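Local coordinates for protein E1 (PDB 3VX6) that acts as an E1-like enzyme of autophagy, activating the ubiquitin-like proteins ATG12 and ATG8 for conjugation to ATG5 and phosphatidylethanolamine, at residues Y124-A129 / Y137-M142. Sequence-based numbering, arbitrary orientation.
Sequences YMISFA and YYWICM
Ile126 and Trp139 form a hydrogen-bonded pair at the middle of an antiparallel β-hairpin in the N-terminal domain of Atg7, their side chains running side by side in the same direction. Ile126 CG1 rests 3.5 Å from Trp139 CB, while CD1 reaches CE3 on the benzo ring of the indole. On the same face, Phe128 and Tyr137 also lie alongside each other, with Phe128 CD1 3.6 Å from Tyr137 CD2 and the ring planes inclined at 35°. At the far end of this row Cys141 SG sits 3.8 Å from Tyr124 CB and makes an oblique sulfur–aromatic contact with the tyrosine ring. Helices 89-94 and 97-114 pack on this face.

The reverse face carries Met125, Ser127, Tyr138 and Ile140. Met125 CG lies anti to the backbone N (chi1 -179°) and 3.4 Å from Ile140 CG1; a bend at chi3 then carries CE to within 3.5 Å of Tyr138 CB, while SD makes an oblique Met-aromatic contact with the Tyr138 ring. Phe24 meets the Tyr138 ring edge-to-face. Two polar side-chain atoms find partners outside the hairpin: Ser127 OG bonds to Asn85 OD1, and Trp139 NE1 to the carbonyl O of Glu263.

Between the two faces, six main-chain bonds join the strands, reciprocal in each of the three hydrogen-bonded pairs. The bond from Tyr124 N to Cys141 O, 2.7 Å long, is nearly straight, with 176° at the hydrogen.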
loop_
_atom_site.group_PDB
_atom_site.type_symbol
_atom_site.label_atom_id
_atom_site.label_comp_id
_atom_site.label_asym_id
_atom_site.label_seq_id
_atom_site.Cartn_x
_atom_site.Cartn_y
_atom_site.Cartn_z
ATOM N N TYR A 124 3.453 -2.455 -6.048
ATOM C CA TYR A 124 3.871 -2.795 -7.388
ATOM C C TYR A 124 5.393 -2.734 -7.422
ATOM O O TYR A 124 6.019 -1.831 -6.853
ATOM C CB TYR A 124 3.277 -1.783 -8.365
ATOM C CG TYR A 124 1.765 -1.701 -8.304
ATOM C CD1 TYR A 124 0.973 -2.460 -9.171
ATOM C CD2 TYR A 124 1.121 -0.874 -7.368
ATOM C CE1 TYR A 124 -0.422 -2.399 -9.115
ATOM C CE2 TYR A 124 -0.280 -0.809 -7.299
ATOM C CZ TYR A 124 -1.045 -1.576 -8.182
ATOM O OH TYR A 124 -2.426 -1.527 -8.161
ATOM N N MET A 125 5.996 -3.706 -8.080
ATOM C CA MET A 125 7.437 -3.735 -8.157
ATOM C C MET A 125 7.850 -3.840 -9.605
ATOM O O MET A 125 7.282 -4.617 -10.345
ATOM C CB MET A 125 7.971 -4.940 -7.377
ATOM C CG MET A 125 9.476 -5.047 -7.364
ATOM S SD MET A 125 10.041 -6.496 -6.465
ATOM C CE MET A 125 11.366 -7.015 -7.549
ATOM N N ILE A 126 8.792 -3.016 -10.027
ATOM C CA ILE A 126 9.285 -3.138 -11.384
ATOM C C ILE A 126 10.694 -3.633 -11.144
ATOM O O ILE A 126 11.315 -3.303 -10.131
ATOM C CB ILE A 126 9.313 -1.806 -12.167
ATOM C CG1 ILE A 126 10.065 -0.731 -11.374
ATOM C CG2 ILE A 126 7.884 -1.405 -12.531
ATOM C CD1 ILE A 126 10.318 0.563 -12.146
ATOM N N SER A 127 11.201 -4.453 -12.044
ATOM C CA SER A 127 12.532 -4.977 -11.840
ATOM C C SER A 127 13.161 -5.437 -13.124
ATOM O O SER A 127 12.529 -5.488 -14.177
ATOM C CB SER A 127 12.495 -6.152 -10.849
ATOM O OG SER A 127 11.727 -7.245 -11.340
ATOM N N PHE A 128 14.440 -5.740 -13.016
ATOM C CA PHE A 128 15.207 -6.249 -14.117
ATOM C C PHE A 128 16.112 -7.252 -13.470
ATOM O O PHE A 128 16.990 -6.898 -12.675
ATOM C CB PHE A 128 16.056 -5.181 -14.784
ATOM C CG PHE A 128 16.986 -5.741 -15.816
ATOM C CD1 PHE A 128 18.347 -5.443 -15.788
ATOM C CD2 PHE A 128 16.504 -6.603 -16.801
ATOM C CE1 PHE A 128 19.210 -5.995 -16.720
ATOM C CE2 PHE A 128 17.360 -7.158 -17.734
ATOM C CZ PHE A 128 18.719 -6.852 -17.695
ATOM N N ALA A 129 15.863 -8.514 -13.772
ATOM C CA ALA A 129 16.675 -9.574 -13.225
ATOM C C ALA A 129 17.695 -9.880 -14.301
ATOM O O ALA A 129 17.363 -10.452 -15.345
ATOM C CB ALA A 129 15.823 -10.794 -12.923
ATOM N N TYR A 137 18.148 -5.532 -10.591
ATOM C CA TYR A 137 17.705 -4.160 -10.422
ATOM C C TYR A 137 16.196 -4.182 -10.162
ATOM O O TYR A 137 15.451 -4.846 -10.875
ATOM C CB TYR A 137 18.001 -3.374 -11.696
ATOM C CG TYR A 137 19.441 -3.484 -12.154
ATOM C CD1 TYR A 137 20.316 -2.400 -12.051
ATOM C CD2 TYR A 137 19.942 -4.688 -12.663
ATOM C CE1 TYR A 137 21.658 -2.512 -12.442
ATOM C CE2 TYR A 137 21.285 -4.812 -13.054
ATOM C CZ TYR A 137 22.131 -3.721 -12.937
ATOM O OH TYR A 137 23.452 -3.849 -13.287
ATOM N N TYR A 138 15.736 -3.488 -9.130
ATOM C CA TYR A 138 14.307 -3.456 -8.864
ATOM C C TYR A 138 13.869 -2.176 -8.202
ATOM O O TYR A 138 14.678 -1.413 -7.671
ATOM C CB TYR A 138 13.869 -4.619 -7.993
ATOM C CG TYR A 138 14.477 -4.617 -6.625
ATOM C CD1 TYR A 138 15.831 -4.877 -6.455
ATOM C CD2 TYR A 138 13.689 -4.405 -5.489
ATOM C CE1 TYR A 138 16.394 -4.935 -5.196
ATOM C CE2 TYR A 138 14.241 -4.463 -4.213
ATOM C CZ TYR A 138 15.601 -4.730 -4.076
ATOM O OH TYR A 138 16.186 -4.805 -2.831
ATOM N N TRP A 139 12.562 -1.956 -8.241
ATOM C CA TRP A 139 11.981 -0.773 -7.666
ATOM C C TRP A 139 10.562 -1.083 -7.242
ATOM O O TRP A 139 9.726 -1.481 -8.060
ATOM C CB TRP A 139 11.974 0.340 -8.696
ATOM C CG TRP A 139 12.024 1.683 -8.086
ATOM C CD1 TRP A 139 11.838 1.998 -6.771
ATOM C CD2 TRP A 139 12.303 2.912 -8.758
ATOM N NE1 TRP A 139 11.988 3.346 -6.584
ATOM C CE2 TRP A 139 12.274 3.932 -7.789
ATOM C CE3 TRP A 139 12.573 3.250 -10.090
ATOM C CZ2 TRP A 139 12.507 5.271 -8.105
ATOM C CZ3 TRP A 139 12.805 4.581 -10.404
ATOM C CH2 TRP A 139 12.770 5.575 -9.414
ATOM N N ILE A 140 10.289 -0.909 -5.956
ATOM C CA ILE A 140 8.959 -1.175 -5.450
ATOM C C ILE A 140 8.274 0.137 -5.142
ATOM O O ILE A 140 8.929 1.130 -4.804
ATOM C CB ILE A 140 9.004 -2.027 -4.173
ATOM C CG1 ILE A 140 9.751 -3.332 -4.452
ATOM C CG2 ILE A 140 7.591 -2.322 -3.698
ATOM C CD1 ILE A 140 9.857 -4.267 -3.256
ATOM N N CYS A 141 6.953 0.142 -5.297
ATOM C CA CYS A 141 6.149 1.316 -5.009
ATOM C C CYS A 141 4.804 0.844 -4.494
ATOM O O CYS A 141 4.311 -0.214 -4.875
ATOM C CB CYS A 141 5.938 2.180 -6.256
ATOM S SG CYS A 141 4.643 1.620 -7.398
ATOM N N MET A 142 4.241 1.613 -3.580
ATOM C CA MET A 142 2.923 1.319 -3.047
ATOM C C MET A 142 2.226 2.629 -3.386
ATOM O O MET A 142 2.379 3.617 -2.675
ATOM C CB MET A 142 2.991 1.101 -1.540
ATOM C CG MET A 142 1.678 0.661 -0.944
ATOM S SD MET A 142 1.862 0.366 0.787
ATOM C CE MET A 142 2.155 -1.397 0.852
#